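Local coordinates for fibronectin-binding protein (Streptococcus pyogenes, PDB 5A0L), which mediates adhesion of the bacterium to its host, this N-terminal domain carrying an internal thioester through which host molecules are bound covalently, at residues 130-133 with 134-137; 140-143 with 144-147; 159-162 with 163-166; 183-186 with 187-190. All coordinates share one frame; numbering follows the deposited sequence.

Contact 1. Residues 130-133 with 134-137; sequences AIWY and YSDS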
loop_
_atom_site.group_PDB
_atom_site.type_symbol
_atom_site.label_atom_id
_atom_site.label_comp_id
_atom_site.label_asym_id
_atom_site.label_seq_id
_atom_site.Cartn_x
_atom_site.Cartn_y
_atom_site.Cartn_z
ATOM N N ALA A 130 3.364 -5.660 4.016
ATOM C CA ALA A 130 4.679 -5.701 3.422
ATOM C C ALA A 130 5.219 -4.304 3.200
ATOM O O ALA A 130 6.439 -4.052 3.346
ATOM C CB ALA A 130 4.646 -6.499 2.125
ATOM N N ILE A 131 4.356 -3.363 2.840
ATOM C CA ILE A 131 4.812 -1.976 2.674
ATOM C C ILE A 131 5.292 -1.395 4.013
ATOM O O ILE A 131 6.350 -0.764 4.079
ATOM C CB ILE A 131 3.726 -1.091 2.000
ATOM C CG1 ILE A 131 3.585 -1.501 0.519
ATOM C CG2 ILE A 131 4.032 0.404 2.147
ATOM C CD1 ILE A 131 4.839 -1.340 -0.306
ATOM N N TRP A 132 4.550 -1.631 5.080
ATOM C CA TRP A 132 4.928 -1.124 6.394
ATOM C C TRP A 132 6.220 -1.748 6.902
ATOM O O TRP A 132 6.954 -1.097 7.673
ATOM C CB TRP A 132 3.790 -1.330 7.375
ATOM C CG TRP A 132 2.621 -0.409 7.205
ATOM C CD1 TRP A 132 2.632 0.848 6.704
ATOM C CD2 TRP A 132 1.278 -0.666 7.613
ATOM N NE1 TRP A 132 1.375 1.417 6.765
ATOM C CE2 TRP A 132 0.526 0.495 7.311
ATOM C CE3 TRP A 132 0.625 -1.765 8.172
ATOM C CZ2 TRP A 132 -0.837 0.591 7.604
ATOM C CZ3 TRP A 132 -0.727 -1.667 8.450
ATOM C CH2 TRP A 132 -1.436 -0.501 8.154
ATOM N N TYR A 133 6.528 -2.969 6.495
ATOM C CA TYR A 133 7.835 -3.562 6.809
ATOM C C TYR A 133 8.949 -2.631 6.315
ATOM O O TYR A 133 9.987 -2.479 7.004
ATOM C CB TYR A 133 7.924 -4.944 6.144
ATOM C CG TYR A 133 9.217 -5.675 6.377
ATOM C CD1 TYR A 133 9.423 -6.388 7.556
ATOM C CD2 TYR A 133 10.213 -5.715 5.398
ATOM C CE1 TYR A 133 10.615 -7.107 7.746
ATOM C CE2 TYR A 133 11.394 -6.421 5.583
ATOM C CZ TYR A 133 11.589 -7.103 6.766
ATOM O OH TYR A 133 12.764 -7.799 6.948
ATOM N N TYR A 134 8.754 -1.998 5.180
ATOM C CA TYR A 134 9.760 -1.101 4.618
ATOM C C TYR A 134 9.585 0.361 4.998
ATOM O O TYR A 134 10.581 1.074 5.128
ATOM C CB TYR A 134 9.848 -1.264 3.098
ATOM C CG TYR A 134 10.501 -2.557 2.661
ATOM C CD1 TYR A 134 11.874 -2.776 2.868
ATOM C CD2 TYR A 134 9.764 -3.594 2.097
ATOM C CE1 TYR A 134 12.468 -3.968 2.533
ATOM C CE2 TYR A 134 10.386 -4.789 1.710
ATOM C CZ TYR A 134 11.731 -4.978 1.951
ATOM O OH TYR A 134 12.367 -6.125 1.594
ATOM N N SER A 135 8.361 0.870 5.111
ATOM C CA SER A 135 8.149 2.296 5.386
ATOM C C SER A 135 8.347 2.644 6.865
ATOM O O SER A 135 8.756 3.788 7.179
ATOM C CB SER A 135 6.735 2.746 4.965
ATOM O OG SER A 135 5.715 2.096 5.696
ATOM N N ASP A 136 7.991 1.718 7.743
ATOM C CA ASP A 136 7.973 1.931 9.186
ATOM C C ASP A 136 8.810 0.926 9.960
ATOM O O ASP A 136 8.788 0.911 11.182
ATOM C CB ASP A 136 6.508 1.973 9.686
ATOM C CG ASP A 136 5.802 3.224 9.236
ATOM O OD1 ASP A 136 5.974 4.267 9.929
ATOM O OD2 ASP A 136 5.123 3.228 8.189
ATOM N N SER A 137 9.564 0.099 9.220
ATOM C CA SER A 137 10.371 -0.934 9.866
ATOM C C SER A 137 9.520 -1.778 10.808
ATOM O O SER A 137 9.967 -2.211 11.849
ATOM C CB SER A 137 11.609 -0.349 10.552
ATOM O OG SER A 137 12.416 0.322 9.606
#

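Contact 2. Residues 140-143 with 144-147; sequences LNDV and NKMW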
loop_
_atom_site.group_PDB
_atom_site.type_symbol
_atom_site.label_atom_id
_atom_site.label_comp_id
_atom_site.label_asym_id
_atom_site.label_seq_id
_atom_site.Cartn_x
_atom_site.Cartn_y
_atom_site.Cartn_z
ATOM N N LEU A 140 7.437 -7.724 11.844
ATOM C CA LEU A 140 6.894 -8.981 11.230
ATOM C C LEU A 140 7.657 -10.294 11.612
ATOM O O LEU A 140 8.026 -11.097 10.746
ATOM C CB LEU A 140 6.746 -8.885 9.682
ATOM C CG LEU A 140 5.822 -7.751 9.223
ATOM C CD1 LEU A 140 5.779 -7.710 7.702
ATOM C CD2 LEU A 140 4.417 -7.925 9.792
ATOM N N ASN A 141 7.902 -10.493 12.898
ATOM C CA ASN A 141 8.689 -11.641 13.342
ATOM C C ASN A 141 7.852 -12.872 13.721
ATOM O O ASN A 141 8.418 -13.900 14.112
ATOM C CB ASN A 141 9.554 -11.211 14.524
ATOM C CG ASN A 141 8.775 -10.403 15.532
ATOM O OD1 ASN A 141 7.609 -10.689 15.792
ATOM N ND2 ASN A 141 9.413 -9.405 16.117
ATOM N N ASP A 142 6.529 -12.776 13.569
ATOM C CA ASP A 142 5.590 -13.817 13.985
ATOM C C ASP A 142 4.563 -14.089 12.869
ATOM O O ASP A 142 3.360 -14.245 13.152
ATOM C CB ASP A 142 4.850 -13.254 15.222
ATOM C CG ASP A 142 4.520 -14.276 16.235
ATOM O OD1 ASP A 142 5.363 -15.169 16.454
ATOM O OD2 ASP A 142 3.439 -14.139 16.869
ATOM N N VAL A 143 5.017 -14.180 11.621
ATOM C CA VAL A 143 4.060 -14.257 10.498
ATOM C C VAL A 143 3.166 -15.498 10.609
ATOM O O VAL A 143 1.990 -15.429 10.266
ATOM C CB VAL A 143 4.775 -14.177 9.123
ATOM C CG1 VAL A 143 3.808 -14.435 7.964
ATOM C CG2 VAL A 143 5.474 -12.844 8.951
ATOM N N ASN A 144 3.705 -16.610 11.114
ATOM C CA ASN A 144 2.910 -17.840 11.217
ATOM C C ASN A 144 1.722 -17.757 12.130
ATOM O O ASN A 144 0.841 -18.618 12.059
ATOM C CB ASN A 144 3.762 -19.014 11.678
ATOM C CG ASN A 144 4.622 -19.559 10.590
ATOM O OD1 ASN A 144 4.429 -19.261 9.415
ATOM N ND2 ASN A 144 5.583 -20.394 10.979
ATOM N N LYS A 145 1.706 -16.759 13.018
ATOM C CA LYS A 145 0.568 -16.538 13.906
ATOM C C LYS A 145 -0.298 -15.354 13.495
ATOM O O LYS A 145 -1.284 -15.072 14.144
ATOM C CB LYS A 145 1.049 -16.361 15.355
ATOM C CG LYS A 145 1.594 -17.630 15.994
ATOM C CD LYS A 145 2.252 -17.362 17.324
ATOM C CE LYS A 145 2.506 -18.664 18.076
ATOM N NZ LYS A 145 3.322 -19.640 17.281
ATOM N N MET A 146 0.050 -14.659 12.422
ATOM C CA MET A 146 -0.728 -13.475 12.047
ATOM C C MET A 146 -2.134 -13.870 11.648
ATOM O O MET A 146 -2.348 -14.871 10.956
ATOM C CB MET A 146 -0.035 -12.681 10.950
ATOM C CG MET A 146 1.170 -11.925 11.487
ATOM S SD MET A 146 2.058 -11.033 10.196
ATOM C CE MET A 146 0.956 -9.690 9.903
ATOM N N TRP A 147 -3.079 -13.045 12.093
ATOM C CA TRP A 147 -4.518 -13.227 11.818
ATOM C C TRP A 147 -5.109 -14.500 12.454
ATOM O O TRP A 147 -6.227 -14.915 12.108
ATOM C CB TRP A 147 -4.811 -13.157 10.301
ATOM C CG TRP A 147 -4.287 -11.919 9.687
ATOM C CD1 TRP A 147 -4.707 -10.657 9.926
ATOM C CD2 TRP A 147 -3.208 -11.814 8.742
ATOM N NE1 TRP A 147 -3.953 -9.766 9.194
ATOM C CE2 TRP A 147 -3.022 -10.455 8.461
ATOM C CE3 TRP A 147 -2.386 -12.745 8.116
ATOM C CZ2 TRP A 147 -2.077 -10.008 7.549
ATOM C CZ3 TRP A 147 -1.435 -12.299 7.218
ATOM C CH2 TRP A 147 -1.280 -10.948 6.948
#

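Contact 3. Residues 159-162 with 163-166; sequences SQVT and LMRE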
loop_
_atom_site.group_PDB
_atom_site.type_symbol
_atom_site.label_atom_id
_atom_site.label_comp_id
_atom_site.label_asym_id
_atom_site.label_seq_id
_atom_site.Cartn_x
_atom_site.Cartn_y
_atom_site.Cartn_z
ATOM N N SER A 159 -8.094 -21.435 5.274
ATOM C CA SER A 159 -7.514 -21.469 3.939
ATOM C C SER A 159 -7.025 -20.098 3.475
ATOM O O SER A 159 -5.887 -19.998 2.957
ATOM C CB SER A 159 -8.468 -22.086 2.905
ATOM O OG SER A 159 -9.598 -21.251 2.632
ATOM N N GLN A 160 -7.825 -19.033 3.669
ATOM C CA GLN A 160 -7.394 -17.693 3.243
ATOM C C GLN A 160 -6.147 -17.283 4.070
ATOM O O GLN A 160 -5.204 -16.723 3.520
ATOM C CB GLN A 160 -8.472 -16.551 3.386
ATOM C CG GLN A 160 -9.567 -16.434 2.322
ATOM C CD GLN A 160 -8.955 -15.886 1.055
ATOM O OE1 GLN A 160 -8.610 -14.690 0.951
ATOM N NE2 GLN A 160 -8.777 -16.757 0.094
ATOM N N VAL A 161 -6.175 -17.526 5.382
ATOM C CA VAL A 161 -5.086 -17.047 6.234
ATOM C C VAL A 161 -3.780 -17.775 5.887
ATOM O O VAL A 161 -2.723 -17.151 5.886
ATOM C CB VAL A 161 -5.458 -17.122 7.735
ATOM C CG1 VAL A 161 -4.324 -16.665 8.595
ATOM C CG2 VAL A 161 -6.584 -16.125 8.067
ATOM N N THR A 162 -3.839 -19.064 5.559
ATOM C CA THR A 162 -2.634 -19.764 5.157
ATOM C C THR A 162 -2.038 -19.112 3.892
ATOM O O THR A 162 -0.808 -18.886 3.798
ATOM C CB THR A 162 -2.936 -21.254 4.947
ATOM O OG1 THR A 162 -3.422 -21.802 6.182
ATOM C CG2 THR A 162 -1.695 -22.008 4.502
ATOM N N LEU A 163 -2.885 -18.802 2.915
ATOM C CA LEU A 163 -2.391 -18.123 1.701
ATOM C C LEU A 163 -1.758 -16.771 2.053
ATOM O O LEU A 163 -0.721 -16.387 1.513
ATOM C CB LEU A 163 -3.521 -17.889 0.677
ATOM C CG LEU A 163 -4.124 -19.138 0.010
ATOM C CD1 LEU A 163 -5.278 -18.687 -0.861
ATOM C CD2 LEU A 163 -3.090 -19.918 -0.756
ATOM N N MET A 164 -2.435 -16.021 2.923
ATOM C CA MET A 164 -1.955 -14.673 3.292
ATOM C C MET A 164 -0.579 -14.700 3.956
ATOM O O MET A 164 0.292 -13.887 3.625
ATOM C CB MET A 164 -2.965 -14.029 4.242
ATOM C CG MET A 164 -4.312 -13.658 3.563
ATOM S SD MET A 164 -5.627 -13.308 4.771
ATOM C CE MET A 164 -5.062 -11.720 5.424
ATOM N N ARG A 165 -0.394 -15.621 4.889
ATOM C CA ARG A 165 0.883 -15.726 5.581
ATOM C C ARG A 165 1.998 -16.091 4.616
ATOM O O ARG A 165 3.086 -15.495 4.681
ATOM C CB ARG A 165 0.801 -16.780 6.677
ATOM C CG ARG A 165 -0.116 -16.410 7.810
ATOM C CD ARG A 165 -0.403 -17.606 8.716
ATOM N NE ARG A 165 -1.226 -17.258 9.869
ATOM C CZ ARG A 165 -1.909 -18.115 10.620
ATOM N NH1 ARG A 165 -1.868 -19.407 10.370
ATOM N NH2 ARG A 165 -2.654 -17.664 11.619
ATOM N N GLU A 166 1.752 -17.045 3.718
ATOM C CA GLU A 166 2.790 -17.429 2.787
ATOM C C GLU A 166 3.141 -16.308 1.828
ATOM O O GLU A 166 4.315 -16.098 1.479
ATOM C CB GLU A 166 2.393 -18.738 2.058
ATOM C CG GLU A 166 2.329 -19.943 2.996
ATOM C CD GLU A 166 3.601 -20.111 3.842
ATOM O OE1 GLU A 166 4.679 -20.277 3.234
ATOM O OE2 GLU A 166 3.535 -20.066 5.120
HETATM O O HOH W 1 0.738 -20.361 5.784
#

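Contact 4. Residues 183-186 with 187-190; sequences KIPS and GYRL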
loop_
_atom_site.group_PDB
_atom_site.type_symbol
_atom_site.label_atom_id
_atom_site.label_comp_id
_atom_site.label_asym_id
_atom_site.label_seq_id
_atom_site.Cartn_x
_atom_site.Cartn_y
_atom_site.Cartn_z
ATOM N N LYS A 183 10.147 -10.052 -13.685
ATOM C CA LYS A 183 10.828 -8.882 -13.166
ATOM C C LYS A 183 10.031 -7.607 -13.454
ATOM O O LYS A 183 9.227 -7.539 -14.409
ATOM C CB LYS A 183 12.203 -8.739 -13.828
ATOM C CG LYS A 183 13.082 -9.973 -13.841
ATOM C CD LYS A 183 13.422 -10.452 -12.446
ATOM C CE LYS A 183 14.359 -11.630 -12.511
ATOM N NZ LYS A 183 14.688 -12.157 -11.172
ATOM N N ILE A 184 10.265 -6.574 -12.651
ATOM C CA ILE A 184 9.612 -5.302 -12.933
ATOM C C ILE A 184 9.972 -4.819 -14.347
ATOM O O ILE A 184 11.113 -5.001 -14.817
ATOM C CB ILE A 184 9.906 -4.207 -11.873
ATOM C CG1 ILE A 184 11.385 -3.812 -11.821
ATOM C CG2 ILE A 184 9.353 -4.623 -10.507
ATOM C CD1 ILE A 184 11.660 -2.585 -10.937
ATOM N N PRO A 185 8.993 -4.213 -15.040
ATOM C CA PRO A 185 9.243 -3.772 -16.412
ATOM C C PRO A 185 10.186 -2.594 -16.488
ATOM O O PRO A 185 10.342 -1.843 -15.524
ATOM C CB PRO A 185 7.854 -3.426 -16.958
ATOM C CG PRO A 185 6.990 -3.235 -15.782
ATOM C CD PRO A 185 7.593 -4.019 -14.633
ATOM N N SER A 186 10.818 -2.433 -17.638
ATOM C CA SER A 186 11.627 -1.278 -17.914
ATOM C C SER A 186 10.761 -0.054 -17.695
ATOM O O SER A 186 9.634 0.004 -18.169
ATOM C CB SER A 186 12.113 -1.285 -19.367
ATOM O OG SER A 186 12.990 -0.211 -19.590
ATOM N N GLY A 187 11.280 0.901 -16.943
ATOM C CA GLY A 187 10.573 2.171 -16.706
ATOM C C GLY A 187 9.502 2.130 -15.623
ATOM O O GLY A 187 8.798 3.116 -15.409
ATOM N N TYR A 188 9.374 1.005 -14.946
ATOM C CA TYR A 188 8.389 0.858 -13.863
ATOM C C TYR A 188 8.541 2.014 -12.876
ATOM O O TYR A 188 9.634 2.272 -12.383
ATOM C CB TYR A 188 8.575 -0.472 -13.119
ATOM C CG TYR A 188 7.474 -0.870 -12.165
ATOM C CD1 TYR A 188 6.185 -1.114 -12.616
ATOM C CD2 TYR A 188 7.740 -1.070 -10.820
ATOM C CE1 TYR A 188 5.187 -1.499 -11.746
ATOM C CE2 TYR A 188 6.745 -1.454 -9.936
ATOM C CZ TYR A 188 5.468 -1.688 -10.407
ATOM O OH TYR A 188 4.517 -2.105 -9.508
ATOM N N ARG A 189 7.418 2.622 -12.505
ATOM C CA ARG A 189 7.432 3.791 -11.628
ATOM C C ARG A 189 6.153 3.797 -10.792
ATOM O O ARG A 189 5.076 3.478 -11.295
ATOM C CB ARG A 189 7.497 5.081 -12.458
ATOM C CG ARG A 189 7.718 6.347 -11.627
ATOM C CD ARG A 189 7.811 7.616 -12.472
ATOM N NE ARG A 189 8.775 7.482 -13.548
ATOM C CZ ARG A 189 8.843 8.288 -14.605
ATOM N NH1 ARG A 189 8.029 9.326 -14.720
ATOM N NH2 ARG A 189 9.719 8.033 -15.553
ATOM N N LEU A 190 6.305 4.219 -9.534
ATOM C CA LEU A 190 5.182 4.444 -8.643
ATOM C C LEU A 190 5.184 5.915 -8.224
ATOM O O LEU A 190 6.046 6.702 -8.613
ATOM C CB LEU A 190 5.204 3.527 -7.422
ATOM C CG LEU A 190 5.255 2.040 -7.757
ATOM C CD1 LEU A 190 5.404 1.265 -6.459
ATOM C CD2 LEU A 190 4.017 1.564 -8.525
#

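Contact 1. Residues 130-133 with 134-137
With CG of Tyr133 anti to the backbone N (chi1 180°) and CG of Tyr134 anti to its carbonyl carbon (chi1 -72°), two consecutive tyrosines at the C-terminal end of helix 120-135 turn their rings against each other in a T-shaped (edge-to-face) stack. The ring planes stand at 89° with centroids 5.1 Å apart, and CD2 of Tyr133 sits over the centre of the Tyr134 ring. Arg86 adds a cation-pi contact to Tyr133, whose backbone O accepts a hydrogen bond from the same arginine.

The helix ends at these residues. Ile131 O accepts from both Tyr134 N and Ser135 N, the latter at 2.8 Å. A further backbone bond joins Asp136 N to Trp132 O (3.0 Å), and Asp136 is the first residue to leave helical geometry.

Ser135, Asp136 and Trp132 form a separate group. The Ser135 side chain lies back over the preceding turn, where OG reaches the edge of the indole 3.5 Å from Trp132 CD1. Asp136 lies alongside Trp132 and points the same way. Its carboxylate is held from two sources, the hydroxyl of Ser135 and the backbone N of Leu52, which ties the helix end to the loop after strand 45-49. Both bonds end on Asp136 OD2, and Ser135 OG donates to it at 2.8 Å from the anti side, out of the carboxylate plane.

Contact 2. Residues 140-143 with 144-147
Leu140 lays its CD2 methyl against the end of Met146, 3.9 Å from CE, the two side chains crossing at about a right angle. The thioether chain of Met146 is extended as far as SD and then bends (chi3 74°), so that both SD and CE meet Leu140 CD2. SD also lies near Val143, 4.1 Å from its CG2 methyl. Val143 is buried, and Met146 also packs on Leu168 of helix 158-172 and Asn129 of helix 120-135, so this small apolar cluster faces the helices.

The backbone makes a short 3-10 turn in the loop leading to helix 148-152. Its i to i+3 bonds run from Lys145 N to Asp142 O at 3.0 Å and from Met146 N to Val143 O, also at 3.0 Å.

On the outer side, Asp142 and Lys145 meet through the aliphatic part of the lysine, with Asp142 OD2 3.5 Å from Lys145 CD. The lysine chain leads away from the carboxylate, and NZ stays 5.0 Å from Asp142 OD1, the charged atoms not in contact. Asn144 instead directs OD1 to Lys169 of helix 158-172, from which it accepts a hydrogen bond.

Contact 3. Residues 159-162 with 163-166
Four successive i to i+4 hydrogen bonds join residues 159-162 to 163-166 in regular alpha-helix, part of helix 158-172; the shortest runs from Met164 N to Gln160 O at 2.9 Å. On this frame Val161 and Arg165 make the main side-chain contact. The CG1 methyl of Val161, anti to the backbone N (chi1 178°), lies over one face of the Arg165 guanidinium, displaced toward its rim and 3.4 Å from NE. The arginine chain runs extended from CG to NE, and its polar end is held by a hydrogen bond from NE to Met146 O and a salt bridge from NH2 to Glu148, so the flat group is fixed with the methyl against it.

Met164, on the buried side, keeps its CG close to the carbonyl of the preceding turn, 3.2 Å from Gln160 O, and packs beyond on Trp147 and Val126. Gln160 and Leu163 touch more lightly, NE2 to CD1 at 4.1 Å; the Gln160 amide is hydrogen-bonded through NE2 to Gly117 O and through OE1 to Glu119 N and Asn122 ND2.

The Glu166 carboxylate forms a salt bridge with Lys169. A water links Glu166 to the preceding turn, donating to Thr162 O and to Glu166 OE2, 2.9 Å from each.

Contact 4. Residues 183-186 with 187-190
The phenol ring of Tyr188 rises beside Ile184, which just precedes a tight turn of the chain, and Pro185, which is the first residue of that turn. Ile184 meets the CD2 side of the ring and Pro185 the CD1 side. Ile184 crosses the tyrosine at about a right angle and brings CG2 to 3.9 Å from Tyr188 CD2, with CB almost as near. The proline ring comes at an oblique slant, its CD lying 3.8 Å from Tyr188 CD1 and CG following close behind. Tyr188 reaches this position because its CG is anti to the backbone N (chi1 -169°), which places the ring alongside Ile184 and Pro185.

The backbone between these side chains is a type II beta turn from Pro185 to Tyr188, in the loop joining helix 176-179 to strand 191-195. Its closing bond runs from Tyr188 N to Pro185 O at 3.1 Å. Ser186 and Gly187 occupy the corner positions, and Gly187 has the positive phi (81°) expected at the third position of such a turn.

Although the turn lies at the surface, its aromatic side packs against helix 92-105. Tyr104 of that helix makes an edge-to-face contact with the Tyr188 ring and also touches Ile184 and Pro185, while Ile103 packs against Tyr188. The Pro185 carbonyl approaches the base of the tyrosine as well, with Pro185 O 3.3 Å from Tyr188 CB.

In the fold
Contacts 1, 2 and 3 follow one another along the chain, and contact 2 touches both contact 1 and contact 3, which stay about 9 Å apart at their nearest atoms. Contact 4 comes later, on the way to strand 191-195 of the beta-barrel. Contacts 2 and 3 have centres 11 Å apart and meet at Arg165, whose CG lies 3.4 Å from Val143 O. Contact 1 touches contact 2 where Tyr133 CB lies 3.8 Å from Leu140 CD1. Helix 92-105 bridges contacts 1 and 4, since Ile103 touches both Ile131 and Tyr188; the nearest atoms of these two contacts are about 7 Å apart. A bound zinc ion lies about 9 Å from the Trp132 side chain.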